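Local coordinates for xylose isomerase domain protein TIM barrel (Planctomyces limnophilus, PDB 3TVA) that is probably an isomerase of unknown substrate, built on a TIM barrel that holds a magnesium ion at the C-terminal mouth of its strands, at residues His156-Gln161 with Ser209-Asp214; Asn182-Asn187 with Thr257-Ile262; Val231-Gly236 with Ala274-Leu279; Gly239-Leu244 with Arg284-Asn289. All blocks are in the same frame, centred on the assembly; numbering follows the deposited sequence. Where two conformers were deposited one is given.

Contact 1. Residues His156-Gln161 with Ser209-Asp214; sequences HLETGQ and SIHCKD. With MG (magnesium ion), chain C; GOL (glycerol), chain E.
H156 and S209 meet inside the barrel, where ND1 of the H156 imidazole gives its hydrogen to S209 OG at 2.8 Å. The bond is bent, 144° at the hydrogen, and the hydroxyl lies 24° out of the ring plane, near the ring edge. S209 OG is also hydrogen-bonded to N182 of the intervening strand, so the buried hydroxyl links the two side chains. With an alanine here instead of H156, S209 OG would probably lose this donor and a gap is likely to open beside V69, on which the imidazole packs.

Further along the same strands, E158 and H211 converge on the magnesium ion. Followed outward, H211 CB sits 3.8 Å from magnesium and CG slightly nearer; H211 ND1 then binds the ion at 2.5 Å. H211 CE1 comes 3.3 Å from O2 of a glycerol lying at the ring edge, while NE2, on the far side, is hydrogen-bonded to Q39, which would fix the rotation of the imidazole. E158 reaches the metal by a bend at chi2, and its OE2 coordinates magnesium at 2.4 Å. Its other oxygen, OE1, accepts from N182, so the carboxylate is held through both oxygens; its plane stands 42° from the imidazole. K213 NZ is hydrogen-bonded to D184 and bonds weakly to glycerol O3.

D184 and E259 complete the metal site. Ligands carried at the C-terminal ends of parallel strands are characteristic of the xylose isomerase-like TIM barrel.

Contact 2. Residues Asn182-Asn187 with Thr257-Ile262; sequences NFDPAN and TIEREI. With MG (magnesium ion), chain C.
D184 and E259 face each other just past the ends of strands 179-183 and 256-258, their CA atoms 9.2 Å apart and the gap bridged by metal rather than by any backbone bond. D184 OD2 coordinates the magnesium ion at 2.4 Å and E259 OE1 does so at 2.5 Å. D184 OD2 and E259 OE1 lie 3.3 Å apart, a closeness that the shared cation makes tolerable. The side chains cross at about a right angle, with their carboxylate planes 44° apart. E259 spans the distance by full extension: CG is anti to the backbone N (chi1 -176°) and the chain stays straight through chi2, so that the carboxylate is delivered to the ion from across the gap. Its second oxygen, OE2, is hydrogen-bonded to a glycerol.

D184 does double duty. Its OD1 turns back to the start of helix 185-190 as an N-cap, accepting from N187 N at 3.2 Å, with the donor above the carboxylate plane, and weakly from A186 N. K213 NZ is hydrogen-bonded to D184 OD2. The cap also restrains the carboxylate from turning, leaving OD2 directed at the metal.

With E158 and H211 as the remaining protein ligands, the pair supplies half of the protein ligands of the single magnesium ion seen here, a carboxylate-rich site at the mouth of the barrel, as in xylose isomerase-like TIM barrels.

Contact 3. Residues Val231-Gly236 with Ala274-Leu279; sequences VALGTG and ASALEL
The carbonyl oxygen of A232 is gripped twice from T235, by its hydroxyl OG1 at 2.7 Å and by its backbone N at 3.0 Å, and this closes the type II turn that sets L233 against A276. The hydroxyl approaches with a C=O...O angle of 128° and lies 20° off the carbonyl plane. Outside the segments, D214 OD2 accepts from the backbone N of G234, and weakly from that of G236, tying the turn to strand 207-216.

The side-chain contacts across the interface are apolar. L233, at the second position of the turn, carries its CG anti to the backbone N (chi1 -156°), which brings branch CD2 over the methyl of A276. L233 CD2 lies 3.6 Å from A276 CB, and L233 CB also touches that methyl. The small alanine lets the loop approach closely: the CA atoms of L233 and A276 are only 5.5 Å apart. One helical turn on, L279 reaches back with its CD2, which rests 4.2 Å from L233 CD2 and 4.0 Å from G234 CA; the same methyl lies against the carbonyl oxygen of L233. G234 adopts a positive phi, and a side chain there would run into L279 CD2 as well as the preceding carbonyl.

The chemistry thus divides the work: hydrogen bonds shape the loop from within and from D214, while its fit to helix 266-287 relies on van der Waals contact and shape alone, with no hydrogen bond crossing between the segments.

Contact 4. Residues Gly239-Leu244 with Arg284-Asn289; sequences GMEAYL and RKKIAN
L244 and I287 make the close-packed part of this helix pair, whereas E241 and K286 join at its outer margin. The terminal CD1 of I287 presses alongside L244 CB at 3.7 Å, approaching the base of the leucine rather than its branched end, and I287 CD1 lies 4.1 Å from L244 C. I287 is aimed this way by its CG1 branch, which stands anti to the carbonyl carbon (chi1 -56°) and runs on extended. W11 touches both residues, and L280 and L283 pack against L244, so the leucine is buried while I287 keeps some exposure.

On the solvent side, the exposed K286 stretches out fully to meet E241, and the two long side chains cross at about a right angle. K286 NZ donates to E241 OE1 at 2.6 Å in a salt bridge that uses the syn lone pair, while E241 OE2 stays 3.8 Å from K286 NZ. The lysine's aliphatic end follows the same oxygen, K286 CE lying 3.3 Å from E241 OE1. With a glutamine here in place of E241 the carboxylate charge is gone, and the K286 ammonium, left without its ionic mate, is likely to swing more freely into solvent.

An apolar centre with an ionic pair at its edge thus joins the N-terminal part of helix 240-249 to the C-terminal end of helix 266-287, two neighbouring helices in the outer layer of the TIM barrel.

In the fold
Contacts 1 and 2 lie close to the centre of the molecule, their own centres about 6 Å apart, and together supply all four protein ligands of the one magnesium ion. Their segments alternate in sequence, bringing strands 154-158, 179-183, 207-216 and 256-258 of the same barrel to a single site. Contacts 3 and 4, with centres about 13 Å from each other, share helix 266-287 and lie farther out; both open only after contact 1 has closed. The centres of contacts 2 and 3 are about 11 Å apart, and I258 packs on A276 between them. Y243 OH of contact 4 is hydrogen-bonded to H211 O, joining the helical layer to the metal-bearing strands.

Contact 1. Residues His156-Gln161 with Ser209-Asp214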
loop_
_atom_site.group_PDB
_atom_site.type_symbol
_atom_site.label_atom_id
_atom_site.label_comp_id
_atom_site.label_asym_id
_atom_site.label_seq_id
_atom_site.Cartn_x
_atom_site.Cartn_y
_atom_site.Cartn_z
ATOM N N HIS A 156 0.980 0.363 8.257
ATOM C CA HIS A 156 1.922 0.688 7.184
ATOM C C HIS A 156 1.375 1.848 6.351
ATOM O O HIS A 156 0.335 1.711 5.678
ATOM C CB HIS A 156 2.123 -0.528 6.267
ATOM C CG HIS A 156 2.698 -1.734 6.948
ATOM N ND1 HIS A 156 2.986 -2.902 6.264
ATOM C CD2 HIS A 156 3.044 -1.963 8.237
ATOM C CE1 HIS A 156 3.468 -3.798 7.108
ATOM N NE2 HIS A 156 3.516 -3.253 8.313
ATOM N N LEU A 157 2.058 2.990 6.387
ATOM C CA LEU A 157 1.642 4.143 5.586
ATOM C C LEU A 157 2.009 3.912 4.140
ATOM O O LEU A 157 3.158 3.620 3.812
ATOM C CB LEU A 157 2.318 5.433 6.072
ATOM C CG LEU A 157 2.012 5.812 7.515
ATOM C CD1 LEU A 157 2.812 7.043 7.978
ATOM C CD2 LEU A 157 0.505 6.044 7.675
ATOM N N GLU A 158 1.026 4.034 3.267
ATOM C CA GLU A 158 1.262 3.926 1.843
ATOM C C GLU A 158 1.980 5.193 1.342
ATOM O O GLU A 158 1.663 6.293 1.784
ATOM C CB GLU A 158 -0.081 3.752 1.155
ATOM C CG GLU A 158 -0.029 3.917 -0.315
ATOM C CD GLU A 158 0.575 2.722 -1.016
ATOM O OE1 GLU A 158 0.947 1.713 -0.382
ATOM O OE2 GLU A 158 0.681 2.824 -2.230
ATOM N N THR A 159 2.958 5.037 0.451
ATOM C CA THR A 159 3.679 6.180 -0.114
ATOM C C THR A 159 2.737 7.168 -0.782
ATOM O O THR A 159 1.992 6.807 -1.703
ATOM C CB THR A 159 4.634 5.759 -1.243
ATOM O OG1 THR A 159 5.500 4.726 -0.793
ATOM C CG2 THR A 159 5.457 6.937 -1.673
ATOM N N GLY A 160 2.816 8.417 -0.325
ATOM C CA GLY A 160 1.926 9.498 -0.718
ATOM C C GLY A 160 2.571 10.559 -1.590
ATOM O O GLY A 160 3.518 10.304 -2.342
ATOM N N GLN A 161 2.025 11.762 -1.492
ATOM C CA GLN A 161 2.575 12.917 -2.193
ATOM C C GLN A 161 3.716 13.585 -1.418
ATOM O O GLN A 161 4.441 14.419 -1.970
ATOM C CB GLN A 161 1.470 13.933 -2.475
ATOM C CG GLN A 161 1.829 15.018 -3.490
ATOM C CD GLN A 161 2.221 16.341 -2.834
ATOM O OE1 GLN A 161 2.320 16.445 -1.606
ATOM N NE2 GLN A 161 2.441 17.360 -3.662
ATOM N N SER A 209 6.674 -3.278 4.180
ATOM C CA SER A 209 6.028 -4.022 3.098
ATOM C C SER A 209 6.161 -3.185 1.848
ATOM O O SER A 209 6.464 -2.001 1.936
ATOM C CB SER A 209 4.555 -4.362 3.396
ATOM O OG SER A 209 3.778 -3.189 3.571
ATOM N N ILE A 210 5.960 -3.769 0.678
ATOM C CA ILE A 210 6.144 -2.976 -0.536
ATOM C C ILE A 210 5.142 -3.336 -1.613
ATOM O O ILE A 210 4.576 -4.424 -1.609
ATOM C CB ILE A 210 7.559 -3.152 -1.146
ATOM C CG1 ILE A 210 7.732 -4.570 -1.666
ATOM C CG2 ILE A 210 8.685 -2.817 -0.124
ATOM C CD1 ILE A 210 8.254 -4.621 -3.069
ATOM N N HIS A 211 4.938 -2.403 -2.539
ATOM C CA HIS A 211 4.219 -2.684 -3.763
ATOM C C HIS A 211 5.165 -2.608 -4.952
ATOM O O HIS A 211 6.038 -1.733 -5.018
ATOM C CB HIS A 211 3.033 -1.726 -3.913
ATOM C CG HIS A 211 1.927 -2.012 -2.945
ATOM N ND1 HIS A 211 0.905 -1.128 -2.685
ATOM C CD2 HIS A 211 1.692 -3.094 -2.161
ATOM C CE1 HIS A 211 0.092 -1.638 -1.779
ATOM N NE2 HIS A 211 0.543 -2.835 -1.446
ATOM N N CYS A 212 5.022 -3.559 -5.868
ATOM C CA CYS A 212 5.732 -3.490 -7.127
ATOM C C CYS A 212 4.755 -2.986 -8.161
ATOM O O CYS A 212 3.828 -3.695 -8.559
ATOM C CB CYS A 212 6.264 -4.865 -7.536
ATOM S SG CYS A 212 7.577 -5.418 -6.425
ATOM N N LYS A 213 4.981 -1.750 -8.587
ATOM C CA LYS A 213 4.110 -1.080 -9.540
ATOM C C LYS A 213 5.010 -0.128 -10.323
ATOM O O LYS A 213 6.058 0.286 -9.821
ATOM C CB LYS A 213 3.002 -0.313 -8.809
ATOM C CG LYS A 213 1.895 0.153 -9.743
ATOM C CD LYS A 213 1.290 1.476 -9.317
ATOM C CE LYS A 213 0.456 1.347 -8.103
ATOM N NZ LYS A 213 0.329 2.652 -7.363
ATOM N N ASP A 214 4.624 0.221 -11.547
ATOM C CA ASP A 214 5.484 1.063 -12.385
ATOM C C ASP A 214 4.691 2.233 -12.973
ATOM O O ASP A 214 3.465 2.159 -13.105
ATOM C CB ASP A 214 6.109 0.223 -13.509
ATOM C CG ASP A 214 7.482 0.745 -13.962
ATOM O OD1 ASP A 214 7.853 1.899 -13.641
ATOM O OD2 ASP A 214 8.191 -0.011 -14.661
HETATM MG MG MG C . 0.349 0.995 -3.799
HETATM C C1 GOL E . -4.406 1.417 -2.213
HETATM O O1 GOL E . -4.898 2.727 -2.060
HETATM C C2 GOL E . -3.209 1.405 -3.166
HETATM O O2 GOL E . -2.148 0.666 -2.597
HETATM C C3 GOL E . -2.740 2.803 -3.570
HETATM O O3 GOL E . -1.709 2.734 -4.540
#

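Contact 2. Residues Asn182-Asn187 with Thr257-Ile262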
loop_
_atom_site.group_PDB
_atom_site.type_symbol
_atom_site.label_atom_id
_atom_site.label_comp_id
_atom_site.label_asym_id
_atom_site.label_seq_id
_atom_site.Cartn_x
_atom_site.Cartn_y
_atom_site.Cartn_z
ATOM N N ASN A 182 4.361 1.115 3.820
ATOM C CA ASN A 182 4.253 0.267 2.638
ATOM C C ASN A 182 4.803 1.060 1.468
ATOM O O ASN A 182 4.164 2.015 0.994
ATOM C CB ASN A 182 2.802 -0.124 2.332
ATOM C CG ASN A 182 2.708 -1.097 1.155
ATOM O OD1 ASN A 182 2.880 -2.312 1.320
ATOM N ND2 ASN A 182 2.460 -0.565 -0.044
ATOM N N PHE A 183 5.963 0.654 0.969
ATOM C CA PHE A 183 6.631 1.473 -0.031
ATOM C C PHE A 183 6.109 1.185 -1.438
ATOM O O PHE A 183 6.072 0.025 -1.882
ATOM C CB PHE A 183 8.157 1.312 0.023
ATOM C CG PHE A 183 8.890 2.375 -0.765
ATOM C CD1 PHE A 183 9.285 2.143 -2.071
ATOM C CD2 PHE A 183 9.143 3.625 -0.204
ATOM C CE1 PHE A 183 9.935 3.134 -2.809
ATOM C CE2 PHE A 183 9.795 4.623 -0.931
ATOM C CZ PHE A 183 10.186 4.382 -2.231
ATOM N N ASP A 184 5.691 2.247 -2.121
ATOM C CA ASP A 184 5.218 2.166 -3.509
ATOM C C ASP A 184 5.950 3.170 -4.402
ATOM O O ASP A 184 5.613 4.345 -4.421
ATOM C CB ASP A 184 3.704 2.360 -3.631
ATOM C CG ASP A 184 3.208 2.181 -5.074
ATOM O OD1 ASP A 184 3.960 2.423 -6.039
ATOM O OD2 ASP A 184 2.060 1.770 -5.271
ATOM N N PRO A 185 6.992 2.724 -5.101
ATOM C CA PRO A 185 7.781 3.677 -5.899
ATOM C C PRO A 185 6.990 4.360 -7.029
ATOM O O PRO A 185 7.293 5.505 -7.373
ATOM C CB PRO A 185 8.893 2.805 -6.469
ATOM C CG PRO A 185 8.261 1.434 -6.588
ATOM C CD PRO A 185 7.251 1.321 -5.469
ATOM N N ALA A 186 5.998 3.678 -7.604
ATOM C CA ALA A 186 5.258 4.260 -8.708
ATOM C C ALA A 186 4.460 5.472 -8.252
ATOM O O ALA A 186 4.292 6.424 -9.024
ATOM C CB ALA A 186 4.344 3.227 -9.367
ATOM N N ASN A 187 4.005 5.462 -6.997
ATOM C CA ASN A 187 3.231 6.588 -6.469
ATOM C C ASN A 187 3.993 7.907 -6.523
ATOM O O ASN A 187 3.424 8.942 -6.841
ATOM C CB ASN A 187 2.726 6.327 -5.037
ATOM C CG ASN A 187 1.629 5.255 -4.988
ATOM O OD1 ASN A 187 1.141 4.803 -6.025
ATOM N ND2 ASN A 187 1.225 4.867 -3.779
ATOM N N THR A 257 4.776 -7.418 -3.448
ATOM C CA THR A 257 3.366 -7.449 -3.771
ATOM C C THR A 257 3.089 -6.636 -5.025
ATOM O O THR A 257 3.196 -5.406 -5.026
ATOM C CB THR A 257 2.483 -6.935 -2.611
ATOM O OG1 THR A 257 2.844 -7.600 -1.393
ATOM C CG2 THR A 257 0.999 -7.189 -2.923
ATOM N N ILE A 258 2.728 -7.339 -6.089
ATOM C CA ILE A 258 2.411 -6.706 -7.354
ATOM C C ILE A 258 1.068 -5.993 -7.267
ATOM O O ILE A 258 0.054 -6.571 -6.864
ATOM C CB ILE A 258 2.314 -7.738 -8.495
ATOM C CG1 ILE A 258 3.566 -8.606 -8.553
ATOM C CG2 ILE A 258 2.071 -7.041 -9.820
ATOM C CD1 ILE A 258 3.378 -9.890 -9.378
ATOM N N GLU A 259 1.063 -4.731 -7.661
ATOM C CA GLU A 259 -0.172 -3.986 -7.742
ATOM C C GLU A 259 -0.332 -3.429 -9.147
ATOM O O GLU A 259 0.558 -2.750 -9.642
ATOM C CB GLU A 259 -0.178 -2.840 -6.738
ATOM C CG GLU A 259 -1.513 -2.102 -6.729
ATOM C CD GLU A 259 -1.527 -0.992 -5.705
ATOM O OE1 GLU A 259 -0.598 -0.176 -5.744
ATOM O OE2 GLU A 259 -2.443 -0.956 -4.857
ATOM N N ARG A 260 -1.439 -3.748 -9.810
ATOM C CA ARG A 260 -1.725 -3.127 -11.098
ATOM C C ARG A 260 -3.170 -2.691 -11.092
ATOM O O ARG A 260 -4.079 -3.543 -11.150
ATOM C CB ARG A 260 -1.497 -4.145 -12.212
ATOM C CG ARG A 260 -1.772 -3.631 -13.610
ATOM C CD ARG A 260 -0.531 -3.012 -14.242
ATOM N NE ARG A 260 -0.819 -2.537 -15.593
ATOM C CZ ARG A 260 -1.252 -1.314 -15.881
ATOM N NH1 ARG A 260 -1.453 -0.424 -14.906
ATOM N NH2 ARG A 260 -1.496 -0.983 -17.147
ATOM N N GLU A 261 -3.437 -1.387 -11.098
ATOM C CA GLU A 261 -4.828 -1.086 -10.882
ATOM C C GLU A 261 -5.460 -0.734 -12.207
ATOM O O GLU A 261 -5.541 0.430 -12.588
ATOM C CB GLU A 261 -4.907 0.137 -9.963
ATOM C CG GLU A 261 -3.870 0.144 -8.841
ATOM C CD GLU A 261 -3.979 1.373 -7.940
ATOM O OE1 GLU A 261 -3.244 2.354 -8.190
ATOM O OE2 GLU A 261 -4.789 1.358 -6.983
ATOM N N ILE A 262 -6.070 -1.743 -12.808
ATOM C CA ILE A 262 -6.972 -1.575 -13.923
ATOM C C ILE A 262 -8.048 -2.642 -13.776
ATOM O O ILE A 262 -8.225 -3.476 -14.671
ATOM C CB ILE A 262 -6.221 -1.702 -15.285
ATOM C CG1 ILE A 262 -5.314 -2.938 -15.309
ATOM C CG2 ILE A 262 -5.357 -0.472 -15.539
ATOM C CD1 ILE A 262 -4.639 -3.177 -16.650
HETATM MG MG MG C . 0.349 0.995 -3.799
#

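Contact 3. Residues Val231-Gly236 with Ala274-Leu279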
loop_
_atom_site.group_PDB
_atom_site.type_symbol
_atom_site.label_atom_id
_atom_site.label_comp_id
_atom_site.label_asym_id
_atom_site.label_seq_id
_atom_site.Cartn_x
_atom_site.Cartn_y
_atom_site.Cartn_z
ATOM N N VAL A 231 1.869 2.088 -15.792
ATOM C CA VAL A 231 2.082 1.168 -16.908
ATOM C C VAL A 231 2.484 -0.215 -16.385
ATOM O O VAL A 231 2.810 -0.360 -15.210
ATOM C CB VAL A 231 3.185 1.684 -17.869
ATOM C CG1 VAL A 231 2.733 2.954 -18.574
ATOM C CG2 VAL A 231 4.485 1.927 -17.103
ATOM N N ALA A 232 2.460 -1.219 -17.261
ATOM C CA ALA A 232 2.841 -2.582 -16.900
ATOM C C ALA A 232 4.252 -2.637 -16.289
ATOM O O ALA A 232 5.146 -1.894 -16.694
ATOM C CB ALA A 232 2.747 -3.500 -18.125
ATOM N N LEU A 233 4.432 -3.509 -15.301
ATOM C CA LEU A 233 5.671 -3.562 -14.537
ATOM C C LEU A 233 6.882 -3.719 -15.459
ATOM O O LEU A 233 6.910 -4.604 -16.312
ATOM C CB LEU A 233 5.631 -4.728 -13.552
ATOM C CG LEU A 233 6.556 -4.568 -12.349
ATOM C CD1 LEU A 233 6.005 -3.477 -11.443
ATOM C CD2 LEU A 233 6.733 -5.879 -11.590
ATOM N N GLY A 234 7.870 -2.841 -15.293
ATOM C CA GLY A 234 9.083 -2.899 -16.089
ATOM C C GLY A 234 9.064 -2.039 -17.336
ATOM O O GLY A 234 10.103 -1.862 -17.975
ATOM N N THR A 235 7.892 -1.538 -17.720
ATOM C CA THR A 235 7.814 -0.691 -18.910
ATOM C C THR A 235 7.835 0.803 -18.581
ATOM O O THR A 235 7.798 1.636 -19.484
ATOM C CB THR A 235 6.590 -1.026 -19.798
ATOM O OG1 THR A 235 5.380 -0.756 -19.078
ATOM C CG2 THR A 235 6.622 -2.494 -20.209
ATOM N N GLY A 236 7.900 1.132 -17.291
ATOM C CA GLY A 236 7.875 2.520 -16.859
ATOM C C GLY A 236 9.214 3.107 -16.448
ATOM O O GLY A 236 10.258 2.656 -16.906
ATOM N N ALA A 274 0.635 -11.462 -14.571
ATOM C CA ALA A 274 1.411 -12.617 -15.015
ATOM C C ALA A 274 2.796 -12.242 -15.580
ATOM O O ALA A 274 3.786 -12.918 -15.289
ATOM C CB ALA A 274 0.610 -13.458 -16.028
ATOM N N SER A 275 2.874 -11.191 -16.394
ATOM C CA SER A 275 4.177 -10.729 -16.864
ATOM C C SER A 275 5.006 -10.110 -15.708
ATOM O O SER A 275 6.226 -10.270 -15.653
ATOM C CB SER A 275 4.035 -9.764 -18.049
ATOM O OG SER A 275 3.420 -8.552 -17.655
ATOM N N ALA A 276 4.341 -9.439 -14.771
ATOM C CA ALA A 276 5.030 -8.921 -13.597
ATOM C C ALA A 276 5.637 -10.077 -12.808
ATOM O O ALA A 276 6.783 -10.009 -12.361
ATOM C CB ALA A 276 4.074 -8.104 -12.706
ATOM N N LEU A 277 4.861 -11.144 -12.658
ATOM C CA LEU A 277 5.294 -12.318 -11.915
ATOM C C LEU A 277 6.535 -12.949 -12.565
ATOM O O LEU A 277 7.482 -13.350 -11.872
ATOM C CB LEU A 277 4.134 -13.320 -11.800
ATOM C CG LEU A 277 4.365 -14.699 -11.177
ATOM C CD1 LEU A 277 5.060 -14.583 -9.841
ATOM C CD2 LEU A 277 3.046 -15.437 -11.012
ATOM N N GLU A 278 6.547 -13.003 -13.893
ATOM C CA GLU A 278 7.709 -13.524 -14.613
ATOM C C GLU A 278 8.958 -12.634 -14.453
ATOM O O GLU A 278 10.070 -13.127 -14.221
ATOM C CB GLU A 278 7.386 -13.704 -16.097
ATOM C CG GLU A 278 8.580 -14.165 -16.912
ATOM C CD GLU A 278 8.251 -14.319 -18.378
ATOM O OE1 GLU A 278 8.779 -15.262 -19.005
ATOM O OE2 GLU A 278 7.466 -13.495 -18.900
ATOM N N LEU A 279 8.769 -11.325 -14.588
ATOM C CA LEU A 279 9.855 -10.369 -14.388
ATOM C C LEU A 279 10.441 -10.428 -12.964
ATOM O O LEU A 279 11.664 -10.461 -12.780
ATOM C CB LEU A 279 9.361 -8.955 -14.693
ATOM C CG LEU A 279 10.395 -7.866 -14.425
ATOM C CD1 LEU A 279 11.540 -7.990 -15.437
ATOM C CD2 LEU A 279 9.770 -6.482 -14.473
#

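Contact 4. Residues Gly239-Leu244 with Arg284-Asn289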
loop_
_atom_site.group_PDB
_atom_site.type_symbol
_atom_site.label_atom_id
_atom_site.label_comp_id
_atom_site.label_asym_id
_atom_site.label_seq_id
_atom_site.Cartn_x
_atom_site.Cartn_y
_atom_site.Cartn_z
ATOM N N GLY A 239 12.552 1.702 -12.910
ATOM C CA GLY A 239 13.757 0.880 -12.785
ATOM C C GLY A 239 13.643 -0.331 -11.860
ATOM O O GLY A 239 14.164 -0.316 -10.735
HETATM N N MSE A 240 12.855 -1.323 -12.275
HETATM C CA MSE A 240 12.591 -2.500 -11.447
HETATM C C MSE A 240 13.855 -3.166 -10.893
HETATM O O MSE A 240 13.899 -3.546 -9.724
HETATM C CB MSE A 240 11.733 -3.513 -12.207
HETATM C CG MSE A 240 10.773 -4.326 -11.326
HETATM SE SE MSE A 240 9.664 -3.306 -10.040
HETATM C CE MSE A 240 9.138 -1.780 -11.150
ATOM N N GLU A 241 14.881 -3.304 -11.722
ATOM C CA GLU A 241 16.137 -3.870 -11.242
ATOM C C GLU A 241 16.804 -2.943 -10.218
ATOM O O GLU A 241 17.312 -3.402 -9.190
ATOM C CB GLU A 241 17.093 -4.228 -12.399
ATOM C CG GLU A 241 18.367 -4.849 -11.897
ATOM C CD GLU A 241 18.996 -5.813 -12.883
ATOM O OE1 GLU A 241 19.878 -6.591 -12.448
ATOM O OE2 GLU A 241 18.619 -5.793 -14.081
ATOM N N ALA A 242 16.774 -1.636 -10.479
ATOM C CA ALA A 242 17.288 -0.657 -9.517
ATOM C C ALA A 242 16.542 -0.703 -8.172
ATOM O O ALA A 242 17.147 -0.622 -7.101
ATOM C CB ALA A 242 17.238 0.749 -10.115
ATOM N N TYR A 243 15.222 -0.848 -8.245
ATOM C CA TYR A 243 14.362 -0.911 -7.067
ATOM C C TYR A 243 14.645 -2.167 -6.233
ATOM O O TYR A 243 14.874 -2.080 -5.027
ATOM C CB TYR A 243 12.901 -0.898 -7.542
ATOM C CG TYR A 243 11.810 -0.988 -6.488
ATOM C CD1 TYR A 243 11.862 -0.237 -5.323
ATOM C CD2 TYR A 243 10.690 -1.792 -6.699
ATOM C CE1 TYR A 243 10.838 -0.312 -4.373
ATOM C CE2 TYR A 243 9.665 -1.873 -5.761
ATOM C CZ TYR A 243 9.741 -1.124 -4.602
ATOM O OH TYR A 243 8.710 -1.183 -3.674
ATOM N N LEU A 244 14.621 -3.332 -6.881
ATOM C CA LEU A 244 14.875 -4.591 -6.194
ATOM C C LEU A 244 16.304 -4.720 -5.636
ATOM O O LEU A 244 16.489 -5.258 -4.548
ATOM C CB LEU A 244 14.539 -5.783 -7.082
ATOM C CG LEU A 244 13.129 -6.367 -6.911
ATOM C CD1 LEU A 244 12.097 -5.306 -7.128
ATOM C CD2 LEU A 244 12.886 -7.561 -7.858
ATOM N N ARG A 284 14.348 -11.946 -8.769
ATOM C CA ARG A 284 14.567 -12.606 -7.488
ATOM C C ARG A 284 15.652 -13.663 -7.600
ATOM O O ARG A 284 16.511 -13.762 -6.733
ATOM C CB ARG A 284 13.283 -13.258 -6.964
ATOM C CG ARG A 284 13.438 -13.905 -5.582
ATOM C CD ARG A 284 12.099 -14.462 -5.093
ATOM N NE ARG A 284 11.678 -15.593 -5.918
ATOM C CZ ARG A 284 10.466 -16.145 -5.890
ATOM N NH1 ARG A 284 9.531 -15.664 -5.072
ATOM N NH2 ARG A 284 10.187 -17.184 -6.682
ATOM N N LYS A 285 15.607 -14.457 -8.667
ATOM C CA LYS A 285 16.591 -15.514 -8.866
ATOM C C LYS A 285 17.996 -14.936 -9.027
ATOM O O LYS A 285 18.975 -15.494 -8.531
ATOM C CB LYS A 285 16.231 -16.353 -10.094
ATOM C CG LYS A 285 17.210 -17.480 -10.390
ATOM C CD LYS A 285 16.752 -18.264 -11.614
ATOM C CE LYS A 285 17.864 -19.144 -12.178
ATOM N NZ LYS A 285 18.205 -20.271 -11.270
ATOM N N LYS A 286 18.088 -13.813 -9.726
ATOM C CA LYS A 286 19.359 -13.129 -9.909
ATOM C C LYS A 286 19.866 -12.482 -8.615
ATOM O O LYS A 286 21.019 -12.671 -8.232
ATOM C CB LYS A 286 19.221 -12.065 -10.999
ATOM C CG LYS A 286 20.513 -11.340 -11.331
ATOM C CD LYS A 286 20.251 -10.158 -12.250
ATOM C CE LYS A 286 21.560 -9.453 -12.616
ATOM N NZ LYS A 286 21.352 -8.401 -13.656
ATOM N N ILE A 287 19.017 -11.677 -7.978
ATOM C CA ILE A 287 19.425 -10.901 -6.805
ATOM C C ILE A 287 19.412 -11.647 -5.464
ATOM O O ILE A 287 20.361 -11.557 -4.686
ATOM C CB ILE A 287 18.557 -9.640 -6.674
ATOM C CG1 ILE A 287 18.635 -8.814 -7.958
ATOM C CG2 ILE A 287 18.972 -8.799 -5.471
ATOM C CD1 ILE A 287 17.544 -7.737 -8.037
ATOM N N ALA A 288 18.339 -12.388 -5.201
ATOM C CA ALA A 288 18.176 -13.057 -3.913
ATOM C C ALA A 288 18.618 -14.514 -3.955
ATOM O O ALA A 288 18.632 -15.189 -2.925
ATOM C CB ALA A 288 16.727 -12.950 -3.441
ATOM N N ASN A 289 18.998 -14.972 -5.151
ATOM C CA ASN A 289 19.375 -16.366 -5.423
ATOM C C ASN A 289 18.273 -17.405 -5.166
ATOM O O ASN A 289 18.552 -18.578 -4.906
ATOM C CB ASN A 289 20.682 -16.741 -4.713
ATOM C CG ASN A 289 21.902 -16.165 -5.404
ATOM O OD1 ASN A 289 22.182 -14.967 -5.306
ATOM N ND2 ASN A 289 22.638 -17.019 -6.111
#